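Local coordinates for protein EccC5 (Mycobacterium xenopi RIVM700367, PDB 7B9F) that probably serves as the FtsK/SpoIIIE-type motor ATPase of the ESX-5 type VII secretion system, powering protein export across the mycobacterial inner membrane, at residues C[171-176]-C[379-384]; C[14-19]-C[122-127]; C[128-133]-C[206-211]. All coordinates share one frame; numbering follows the deposited sequence.

Contact 1: residues C[171-176]-C[379-384]; sequences RPEVTW and RDRDTW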
loop_
_atom_site.group_PDB
_atom_site.type_symbol
_atom_site.label_atom_id
_atom_site.label_comp_id
_atom_site.label_asym_id
_atom_site.label_seq_id
_atom_site.Cartn_x
_atom_site.Cartn_y
_atom_site.Cartn_z
ATOM N N ARG C 171 -25.337 -14.785 21.213
ATOM C CA ARG C 171 -25.210 -16.213 20.974
ATOM C C ARG C 171 -25.684 -16.546 19.561
ATOM O O ARG C 171 -26.609 -15.913 19.052
ATOM C CB ARG C 171 -25.999 -17.010 22.013
ATOM C CG ARG C 171 -27.491 -16.843 21.959
ATOM C CD ARG C 171 -28.173 -17.797 22.911
ATOM N NE ARG C 171 -29.596 -17.510 23.038
ATOM C CZ ARG C 171 -30.520 -17.908 22.171
ATOM N NH1 ARG C 171 -30.179 -18.618 21.107
ATOM N NH2 ARG C 171 -31.791 -17.596 22.371
ATOM N N PRO C 172 -25.054 -17.499 18.897
ATOM C CA PRO C 172 -25.370 -17.775 17.499
ATOM C C PRO C 172 -26.671 -18.550 17.369
ATOM O O PRO C 172 -27.337 -18.869 18.346
ATOM C CB PRO C 172 -24.181 -18.613 17.042
ATOM C CG PRO C 172 -23.807 -19.349 18.238
ATOM C CD PRO C 172 -23.993 -18.391 19.379
ATOM N N GLU C 173 -27.026 -18.844 16.122
ATOM C CA GLU C 173 -28.216 -19.627 15.849
ATOM C C GLU C 173 -27.969 -21.122 15.937
ATOM O O GLU C 173 -28.932 -21.880 16.079
ATOM C CB GLU C 173 -28.756 -19.281 14.465
ATOM C CG GLU C 173 -29.406 -17.905 14.341
ATOM C CD GLU C 173 -30.809 -17.803 14.933
ATOM O OE1 GLU C 173 -31.641 -17.105 14.318
ATOM O OE2 GLU C 173 -31.098 -18.393 15.995
ATOM N N VAL C 174 -26.723 -21.566 15.862
ATOM C CA VAL C 174 -26.413 -22.969 16.088
ATOM C C VAL C 174 -26.419 -23.234 17.585
ATOM O O VAL C 174 -25.896 -22.442 18.377
ATOM C CB VAL C 174 -25.073 -23.353 15.442
ATOM C CG1 VAL C 174 -25.188 -23.279 13.946
ATOM C CG2 VAL C 174 -23.963 -22.440 15.893
ATOM N N THR C 175 -27.063 -24.313 17.987
ATOM C CA THR C 175 -27.113 -24.709 19.385
ATOM C C THR C 175 -26.208 -25.917 19.555
ATOM O O THR C 175 -26.527 -27.010 19.080
ATOM C CB THR C 175 -28.541 -25.023 19.813
ATOM O OG1 THR C 175 -29.191 -25.775 18.783
ATOM C CG2 THR C 175 -29.306 -23.740 20.049
ATOM N N TRP C 176 -25.081 -25.719 20.222
ATOM C CA TRP C 176 -24.101 -26.784 20.380
ATOM C C TRP C 176 -24.640 -27.816 21.352
ATOM O O TRP C 176 -24.704 -27.577 22.558
ATOM C CB TRP C 176 -22.773 -26.216 20.852
ATOM C CG TRP C 176 -22.188 -25.279 19.877
ATOM C CD1 TRP C 176 -21.936 -23.964 20.071
ATOM C CD2 TRP C 176 -21.780 -25.577 18.540
ATOM N NE1 TRP C 176 -21.392 -23.417 18.939
ATOM C CE2 TRP C 176 -21.286 -24.391 17.986
ATOM C CE3 TRP C 176 -21.781 -26.735 17.761
ATOM C CZ2 TRP C 176 -20.801 -24.324 16.689
ATOM C CZ3 TRP C 176 -21.302 -26.665 16.479
ATOM C CH2 TRP C 176 -20.818 -25.471 15.954
ATOM N N ARG C 379 -29.642 -10.045 28.610
ATOM C CA ARG C 379 -31.015 -10.329 28.237
ATOM C C ARG C 379 -31.034 -11.435 27.199
ATOM O O ARG C 379 -30.051 -11.656 26.491
ATOM C CB ARG C 379 -31.707 -9.093 27.684
ATOM C CG ARG C 379 -31.982 -8.042 28.722
ATOM C CD ARG C 379 -32.655 -6.838 28.123
ATOM N NE ARG C 379 -33.121 -5.939 29.164
ATOM C CZ ARG C 379 -34.351 -5.960 29.653
ATOM N NH1 ARG C 379 -35.230 -6.830 29.189
ATOM N NH2 ARG C 379 -34.702 -5.118 30.606
ATOM N N ASP C 380 -32.154 -12.140 27.131
ATOM C CA ASP C 380 -32.307 -13.184 26.132
ATOM C C ASP C 380 -32.361 -12.570 24.744
ATOM O O ASP C 380 -32.922 -11.490 24.549
ATOM C CB ASP C 380 -33.571 -13.990 26.398
ATOM C CG ASP C 380 -33.873 -14.978 25.296
ATOM O OD1 ASP C 380 -32.920 -15.553 24.729
ATOM O OD2 ASP C 380 -35.064 -15.168 24.985
ATOM N N ARG C 381 -31.758 -13.259 23.778
ATOM C CA ARG C 381 -31.725 -12.745 22.417
ATOM C C ARG C 381 -33.104 -12.743 21.777
ATOM O O ARG C 381 -33.408 -11.858 20.972
ATOM C CB ARG C 381 -30.747 -13.563 21.582
ATOM C CG ARG C 381 -30.540 -13.062 20.178
ATOM C CD ARG C 381 -29.961 -14.161 19.332
ATOM N NE ARG C 381 -30.934 -15.225 19.152
ATOM C CZ ARG C 381 -30.679 -16.366 18.532
ATOM N NH1 ARG C 381 -29.476 -16.591 18.034
ATOM N NH2 ARG C 381 -31.624 -17.283 18.417
ATOM N N ASP C 382 -33.957 -13.701 22.124
ATOM C CA ASP C 382 -35.242 -13.799 21.447
ATOM C C ASP C 382 -36.370 -13.085 22.179
ATOM O O ASP C 382 -37.209 -12.449 21.537
ATOM C CB ASP C 382 -35.619 -15.265 21.246
ATOM C CG ASP C 382 -34.613 -16.009 20.405
ATOM O OD1 ASP C 382 -33.912 -15.355 19.606
ATOM O OD2 ASP C 382 -34.525 -17.247 20.536
ATOM N N THR C 383 -36.418 -13.172 23.504
ATOM C CA THR C 383 -37.564 -12.688 24.257
ATOM C C THR C 383 -37.288 -11.427 25.056
ATOM O O THR C 383 -38.203 -10.922 25.709
ATOM C CB THR C 383 -38.061 -13.774 25.207
ATOM O OG1 THR C 383 -37.060 -14.018 26.201
ATOM C CG2 THR C 383 -38.327 -15.050 24.445
ATOM N N TRP C 384 -36.052 -10.935 25.056
ATOM C CA TRP C 384 -35.613 -9.742 25.775
ATOM C C TRP C 384 -35.802 -9.842 27.281
ATOM O O TRP C 384 -35.748 -8.821 27.970
ATOM C CB TRP C 384 -36.304 -8.477 25.259
ATOM C CG TRP C 384 -36.296 -8.357 23.793
ATOM C CD1 TRP C 384 -37.339 -8.559 22.954
ATOM C CD2 TRP C 384 -35.187 -7.995 22.978
ATOM N NE1 TRP C 384 -36.950 -8.348 21.658
ATOM C CE2 TRP C 384 -35.627 -8.003 21.650
ATOM C CE3 TRP C 384 -33.859 -7.671 23.245
ATOM C CZ2 TRP C 384 -34.791 -7.697 20.593
ATOM C CZ3 TRP C 384 -33.034 -7.368 22.196
ATOM C CH2 TRP C 384 -33.499 -7.386 20.886
#

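Contact 2: residues C[14-19]-C[122-127]; sequences PVVKPE and ADSMDA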
loop_
_atom_site.group_PDB
_atom_site.type_symbol
_atom_site.label_atom_id
_atom_site.label_comp_id
_atom_site.label_asym_id
_atom_site.label_seq_id
_atom_site.Cartn_x
_atom_site.Cartn_y
_atom_site.Cartn_z
ATOM N N PRO C 14 -32.688 -10.695 4.072
ATOM C CA PRO C 14 -31.913 -11.930 4.188
ATOM C C PRO C 14 -32.483 -12.835 5.260
ATOM O O PRO C 14 -33.107 -12.382 6.221
ATOM C CB PRO C 14 -30.512 -11.439 4.566
ATOM C CG PRO C 14 -30.495 -10.021 4.184
ATOM C CD PRO C 14 -31.878 -9.526 4.417
ATOM N N VAL C 15 -32.264 -14.131 5.085
ATOM C CA VAL C 15 -32.874 -15.138 5.938
ATOM C C VAL C 15 -31.780 -15.832 6.736
ATOM O O VAL C 15 -30.652 -16.010 6.264
ATOM C CB VAL C 15 -33.710 -16.143 5.107
ATOM C CG1 VAL C 15 -32.835 -16.962 4.165
ATOM C CG2 VAL C 15 -34.552 -17.041 6.003
ATOM N N VAL C 16 -32.109 -16.181 7.976
ATOM C CA VAL C 16 -31.222 -16.929 8.852
ATOM C C VAL C 16 -31.954 -18.184 9.301
ATOM O O VAL C 16 -33.172 -18.165 9.515
ATOM C CB VAL C 16 -30.744 -16.076 10.049
ATOM C CG1 VAL C 16 -31.883 -15.736 10.999
ATOM C CG2 VAL C 16 -29.626 -16.772 10.784
ATOM N N LYS C 17 -31.231 -19.297 9.360
ATOM C CA LYS C 17 -31.863 -20.546 9.743
ATOM C C LYS C 17 -31.235 -21.106 11.007
ATOM O O LYS C 17 -30.007 -21.099 11.148
ATOM C CB LYS C 17 -31.793 -21.571 8.601
ATOM C CG LYS C 17 -30.412 -22.046 8.218
ATOM C CD LYS C 17 -30.483 -23.080 7.116
ATOM C CE LYS C 17 -30.864 -22.454 5.791
ATOM N NZ LYS C 17 -29.824 -21.524 5.267
ATOM N N PRO C 18 -32.044 -21.512 11.975
ATOM C CA PRO C 18 -31.501 -22.154 13.174
ATOM C C PRO C 18 -30.974 -23.548 12.871
ATOM O O PRO C 18 -31.381 -24.186 11.900
ATOM C CB PRO C 18 -32.699 -22.200 14.128
ATOM C CG PRO C 18 -33.653 -21.191 13.592
ATOM C CD PRO C 18 -33.473 -21.219 12.114
ATOM N N GLU C 19 -30.048 -24.008 13.707
ATOM C CA GLU C 19 -29.502 -25.351 13.608
ATOM C C GLU C 19 -29.375 -25.941 14.999
ATOM O O GLU C 19 -29.556 -25.257 16.008
ATOM C CB GLU C 19 -28.122 -25.388 12.942
ATOM C CG GLU C 19 -28.086 -25.016 11.483
ATOM C CD GLU C 19 -28.047 -23.518 11.265
ATOM O OE1 GLU C 19 -27.986 -22.770 12.266
ATOM O OE2 GLU C 19 -28.063 -23.088 10.095
ATOM N N ALA C 122 -23.011 -17.882 11.178
ATOM C CA ALA C 122 -22.752 -16.579 11.769
ATOM C C ALA C 122 -22.771 -15.479 10.723
ATOM O O ALA C 122 -23.256 -14.380 10.993
ATOM C CB ALA C 122 -21.415 -16.595 12.502
ATOM N N ASP C 123 -22.251 -15.751 9.526
ATOM C CA ASP C 123 -22.325 -14.761 8.458
ATOM C C ASP C 123 -23.761 -14.505 8.046
ATOM O O ASP C 123 -24.129 -13.361 7.758
ATOM C CB ASP C 123 -21.511 -15.207 7.251
ATOM C CG ASP C 123 -20.029 -15.131 7.494
ATOM O OD1 ASP C 123 -19.627 -14.547 8.518
ATOM O OD2 ASP C 123 -19.262 -15.645 6.656
ATOM N N SER C 124 -24.586 -15.555 8.010
ATOM C CA SER C 124 -25.995 -15.355 7.695
ATOM C C SER C 124 -26.668 -14.449 8.716
ATOM O O SER C 124 -27.379 -13.503 8.351
ATOM C CB SER C 124 -26.716 -16.695 7.630
ATOM O OG SER C 124 -28.113 -16.494 7.546
ATOM N N MET C 125 -26.419 -14.697 9.999
ATOM C CA MET C 125 -27.070 -13.900 11.033
ATOM C C MET C 125 -26.519 -12.475 11.069
ATOM O O MET C 125 -27.253 -11.518 11.345
ATOM C CB MET C 125 -26.949 -14.607 12.380
ATOM C CG MET C 125 -27.630 -13.908 13.523
ATOM S SD MET C 125 -27.462 -14.851 15.042
ATOM C CE MET C 125 -25.738 -14.608 15.394
ATOM N N ASP C 126 -25.225 -12.318 10.779
ATOM C CA ASP C 126 -24.623 -10.995 10.638
ATOM C C ASP C 126 -25.293 -10.193 9.537
ATOM O O ASP C 126 -25.639 -9.022 9.731
ATOM C CB ASP C 126 -23.136 -11.140 10.329
ATOM C CG ASP C 126 -22.427 -9.810 10.208
ATOM O OD1 ASP C 126 -22.955 -8.789 10.683
ATOM O OD2 ASP C 126 -21.339 -9.775 9.602
ATOM N N ALA C 127 -25.430 -10.796 8.356
ATOM C CA ALA C 127 -26.076 -10.109 7.247
ATOM C C ALA C 127 -27.504 -9.749 7.599
ATOM O O ALA C 127 -27.974 -8.665 7.247
ATOM C CB ALA C 127 -26.035 -10.973 5.992
#

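Contact 3: residues C[128-133]-C[206-211]; sequences NYRWFH and VYNLPK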
loop_
_atom_site.group_PDB
_atom_site.type_symbol
_atom_site.label_atom_id
_atom_site.label_comp_id
_atom_site.label_asym_id
_atom_site.label_seq_id
_atom_site.Cartn_x
_atom_site.Cartn_y
_atom_site.Cartn_z
ATOM N N ASN C 128 -28.190 -10.624 8.336
ATOM C CA ASN C 128 -29.560 -10.326 8.730
ATOM C C ASN C 128 -29.623 -9.106 9.641
ATOM O O ASN C 128 -30.344 -8.145 9.355
ATOM C CB ASN C 128 -30.183 -11.530 9.416
ATOM C CG ASN C 128 -31.572 -11.249 9.893
ATOM O OD1 ASN C 128 -32.477 -11.049 9.097
ATOM N ND2 ASN C 128 -31.754 -11.222 11.201
ATOM N N TYR C 129 -28.837 -9.105 10.718
ATOM C CA TYR C 129 -28.893 -7.981 11.653
ATOM C C TYR C 129 -28.466 -6.674 11.004
ATOM O O TYR C 129 -29.116 -5.641 11.198
ATOM C CB TYR C 129 -28.040 -8.252 12.885
ATOM C CG TYR C 129 -28.707 -9.155 13.873
ATOM C CD1 TYR C 129 -30.062 -9.398 13.799
ATOM C CD2 TYR C 129 -27.992 -9.744 14.892
ATOM C CE1 TYR C 129 -30.681 -10.214 14.693
ATOM C CE2 TYR C 129 -28.606 -10.564 15.797
ATOM C CZ TYR C 129 -29.950 -10.795 15.693
ATOM O OH TYR C 129 -30.579 -11.614 16.594
ATOM N N ARG C 130 -27.400 -6.692 10.209
ATOM C CA ARG C 130 -26.968 -5.422 9.645
ATOM C C ARG C 130 -27.826 -4.999 8.466
ATOM O O ARG C 130 -27.772 -3.834 8.068
ATOM C CB ARG C 130 -25.503 -5.477 9.260
ATOM C CG ARG C 130 -24.664 -5.589 10.486
ATOM C CD ARG C 130 -23.211 -5.374 10.226
ATOM N NE ARG C 130 -22.578 -5.015 11.476
ATOM C CZ ARG C 130 -21.952 -5.890 12.244
ATOM N NH1 ARG C 130 -21.851 -7.149 11.861
ATOM N NH2 ARG C 130 -21.415 -5.510 13.386
ATOM N N TRP C 131 -28.620 -5.905 7.903
ATOM C CA TRP C 131 -29.746 -5.465 7.100
ATOM C C TRP C 131 -30.732 -4.701 7.956
ATOM O O TRP C 131 -31.190 -3.618 7.585
ATOM C CB TRP C 131 -30.425 -6.664 6.448
ATOM C CG TRP C 131 -31.612 -6.321 5.619
ATOM C CD1 TRP C 131 -32.904 -6.247 6.033
ATOM C CD2 TRP C 131 -31.619 -5.999 4.231
ATOM N NE1 TRP C 131 -33.717 -5.903 4.988
ATOM C CE2 TRP C 131 -32.949 -5.746 3.869
ATOM C CE3 TRP C 131 -30.626 -5.903 3.258
ATOM C CZ2 TRP C 131 -33.311 -5.399 2.580
ATOM C CZ3 TRP C 131 -30.987 -5.562 1.982
ATOM C CH2 TRP C 131 -32.318 -5.315 1.652
ATOM N N PHE C 132 -31.060 -5.245 9.116
ATOM C CA PHE C 132 -32.171 -4.677 9.858
ATOM C C PHE C 132 -31.739 -3.511 10.737
ATOM O O PHE C 132 -32.578 -2.694 11.124
ATOM C CB PHE C 132 -32.833 -5.778 10.674
ATOM C CG PHE C 132 -33.759 -6.637 9.867
ATOM C CD1 PHE C 132 -33.282 -7.700 9.145
ATOM C CD2 PHE C 132 -35.081 -6.365 9.794
ATOM C CE1 PHE C 132 -34.123 -8.482 8.393
ATOM C CE2 PHE C 132 -35.928 -7.143 9.041
ATOM C CZ PHE C 132 -35.446 -8.199 8.345
ATOM N N HIS C 133 -30.449 -3.413 11.061
ATOM C CA HIS C 133 -29.940 -2.396 11.981
ATOM C C HIS C 133 -28.598 -1.867 11.507
ATOM O O HIS C 133 -27.543 -2.377 11.899
ATOM C CB HIS C 133 -29.798 -2.960 13.391
ATOM C CG HIS C 133 -31.088 -3.390 13.999
ATOM N ND1 HIS C 133 -32.111 -2.509 14.254
ATOM C CD2 HIS C 133 -31.525 -4.604 14.394
ATOM C CE1 HIS C 133 -33.125 -3.163 14.791
ATOM N NE2 HIS C 133 -32.795 -4.437 14.885
ATOM N N VAL C 206 -21.036 -14.918 18.923
ATOM C CA VAL C 206 -20.624 -14.244 17.698
ATOM C C VAL C 206 -20.186 -12.841 18.066
ATOM O O VAL C 206 -20.880 -12.151 18.818
ATOM C CB VAL C 206 -21.756 -14.203 16.664
ATOM C CG1 VAL C 206 -21.212 -13.793 15.331
ATOM C CG2 VAL C 206 -22.369 -15.548 16.552
ATOM N N TYR C 207 -19.049 -12.418 17.539
ATOM C CA TYR C 207 -18.428 -11.190 17.992
ATOM C C TYR C 207 -18.726 -10.074 17.003
ATOM O O TYR C 207 -18.805 -10.313 15.796
ATOM C CB TYR C 207 -16.924 -11.368 18.130
ATOM C CG TYR C 207 -16.536 -12.054 19.404
ATOM C CD1 TYR C 207 -16.182 -11.339 20.522
ATOM C CD2 TYR C 207 -16.440 -13.430 19.456
ATOM C CE1 TYR C 207 -15.814 -11.974 21.680
ATOM C CE2 TYR C 207 -16.056 -14.070 20.601
ATOM C CZ TYR C 207 -15.748 -13.337 21.711
ATOM O OH TYR C 207 -15.366 -13.976 22.863
ATOM N N ASN C 208 -18.895 -8.861 17.530
ATOM C CA ASN C 208 -19.127 -7.639 16.757
ATOM C C ASN C 208 -20.402 -7.765 15.922
ATOM O O ASN C 208 -20.394 -7.662 14.698
ATOM C CB ASN C 208 -17.909 -7.303 15.887
ATOM C CG ASN C 208 -17.962 -5.907 15.294
ATOM O OD1 ASN C 208 -19.005 -5.270 15.228
ATOM N ND2 ASN C 208 -16.812 -5.423 14.865
ATOM N N LEU C 209 -21.484 -8.019 16.602
ATOM C CA LEU C 209 -22.798 -7.899 16.015
ATOM C C LEU C 209 -23.573 -6.792 16.712
ATOM O O LEU C 209 -23.260 -6.455 17.856
ATOM C CB LEU C 209 -23.581 -9.210 16.112
ATOM C CG LEU C 209 -23.095 -10.316 15.198
ATOM C CD1 LEU C 209 -24.117 -11.398 15.202
ATOM C CD2 LEU C 209 -22.915 -9.788 13.810
ATOM N N PRO C 210 -24.546 -6.176 16.040
ATOM C CA PRO C 210 -25.310 -5.101 16.673
ATOM C C PRO C 210 -26.043 -5.563 17.915
ATOM O O PRO C 210 -26.677 -6.616 17.929
ATOM C CB PRO C 210 -26.293 -4.689 15.579
ATOM C CG PRO C 210 -25.610 -5.025 14.351
ATOM C CD PRO C 210 -24.877 -6.285 14.614
ATOM N N LYS C 211 -25.954 -4.757 18.961
ATOM C CA LYS C 211 -26.690 -4.991 20.187
ATOM C C LYS C 211 -27.851 -4.025 20.220
ATOM O O LYS C 211 -27.705 -2.853 19.880
ATOM C CB LYS C 211 -25.817 -4.802 21.413
ATOM C CG LYS C 211 -24.689 -5.775 21.456
ATOM C CD LYS C 211 -25.216 -7.177 21.578
ATOM C CE LYS C 211 -25.802 -7.424 22.939
ATOM N NZ LYS C 211 -26.250 -8.829 23.079
#

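Contact 1: residues C[171-176]-C[379-384]
Arg381 starts with CG anti to the backbone N (chi1 -175°) and then bends at chi3, whereas Arg171, its CG wedged between the backbone N and the carbonyl carbon, runs extended from CG to NE, and the two side chains cross at about a right angle. The result is a five-residue salt-bridge network of Arg171, Glu173, Asp380, Arg381 and Asp382, tying the turn between strands 162-170 and 174-177 to the loop that follows strand 373-376. Like charges come close, with Arg171 NH1 above the guanidinium of Arg381, 3.3 Å from its NH2, and the surrounding carboxylates would offset the repulsion. Arg171 NH2 reaches both aspartates in two salt bridges whose hydrogen bonds are weak, 3.3 Å to Asp380 OD1 and equally far to Asp382 OD2. The first carboxylate is nearly coplanar with the guanidinium and lies at its edge; the second stands steeply against it. Glu173 OE2 approaches Arg381 NH2 to 2.7 Å in a salt bridge with a weak, bent hydrogen bond (126°); the carboxylate and guanidinium planes are 78° apart. Arg381 NH1 also gives a weak hydrogen bond to Arg171 O, at 3.1 Å. Within the loop Arg381 grips Asp382 side-on, NE and NH2 both bonding to OD1. The Arg381 side chain further touches Tyr129 of helix 97-132, while Glu173 rests on Met125 and Val16. An Asx motif shapes the loop: Asp380 OD2 accepts from the backbone N of Thr383 at 2.8 Å and, through its anti lone pair, from Thr383 OG1 at 2.6 Å.

Contact 2: residues C[14-19]-C[122-127]
Ser124 OG lies 2.9 Å from Val15 O and is also met by CA and CG2 of Val16, the latter at 3.6 Å. The hydroxyl is directed at the N-terminal segment because OG stands anti to the backbone N (chi1 170°), on a residue whose CB already points across the contact. Here an extended tail lies along the side of a long helix: residues 14-16 run past helix segment 122-127, with Val16 opposite Ser124 and Pro14 opposite Ala127, so that the tail and the helix run in opposing senses. Val16 is the apolar part of the contact. Its CG2, anti to the backbone N, meets Met125 CB at 3.8 Å, and the two side chains lie side by side, pointing the same way. Met125 takes part through its CB, for the far end of its side chain leads away from the tail and packs on Val206 and Leu209. The alternation of an extended chain is evident: Val16 turns toward the helix, while Val15 turns its side chain away, its carbonyl oxygen lying near the hydroxyl. At the far end of the contact, Pro14 brings CG to within 4.2 Å of Ala127 O, a loose van der Waals approach. From the same helix segment Asp123 makes a salt bridge to a basic side chain of another protein in the assembly, so the segment lies between the N-terminal tail and a partner subunit. At about Glu19 the tail passes into strand 19-22, which pairs in parallel with strand 174-177; Val16 and Met125 both touch Glu173 just before that second strand.

Contact 3: residues C[128-133]-C[206-211]
Helix 128-132 passes over strand 209-211 with their axes 8.3 Å apart at closest and inclined by 52°, and the CA atoms of Tyr129 and Pro210 are the nearest pair across the interface. Arg130 carries the polar part of the contact. Its side chain, extended from CG to NE, reaches out from the helix to the corner before the strand, where NH2 donates to Asn208 O at 2.7 Å in a fairly straight bond (163°). The oxygen lies in the guanidinium plane, but the donor stands well above the carbonyl plane. NH1 adds a weak bond to the same oxygen at 3.2 Å. Asn208 OD1 is also 3.0 Å from NH2, and its amide is turned steeply against the guanidinium. Pro210 closes one face of this group: its CD sits over the centre of the guanidinium, 3.8 Å from Arg130 CZ, and its CG packs on Arg130 CG. Asn208 and Leu209 together face Gly168 in a G1 beta bulge, where strand 209-214, one of the two outermost strands of the large mixed sheet within this chain, pairs with strand 162-170. Asn208 takes left-handed backbone angles there, which accompanies the change of direction in the chain just ahead of the strand. Asp126, one helical turn before Arg130, completes the charge pairing through a salt bridge to NH1, and an acidic side chain of another protein in the assembly meets NH2. Tyr129 supplies the apolar side: its CB lies 4.1 Å from Pro210 CD, while its ring atom CD2 comes within 4.2 Å of Leu209 CD1. Past the end of the helix, His133 turns its CB toward Pro210, and its NE2 is hydrogen-bonded to Asn159 OD1.

Contacts 2 and 3 use successive parts of helix 97-132, their centres about 10 Å apart, and the centre of contact 1 lies about 12 Å and 13 Å from theirs. Along the chain, contact 2 closes before either of the others opens, whereas contacts 1 and 3 alternate their segments. Thr175 OG1 of contact 1 probably hydrogen-bonds to Glu19 O of contact 2, Pro172 packs on Val206 of contact 3, and Pro14 on Trp131. Together they bring the N-terminal tail, the long helix, the edge of the mixed sheet and the 379-384 loop side by side, consistent with a junction between the projecting helical stalk and the globular domain.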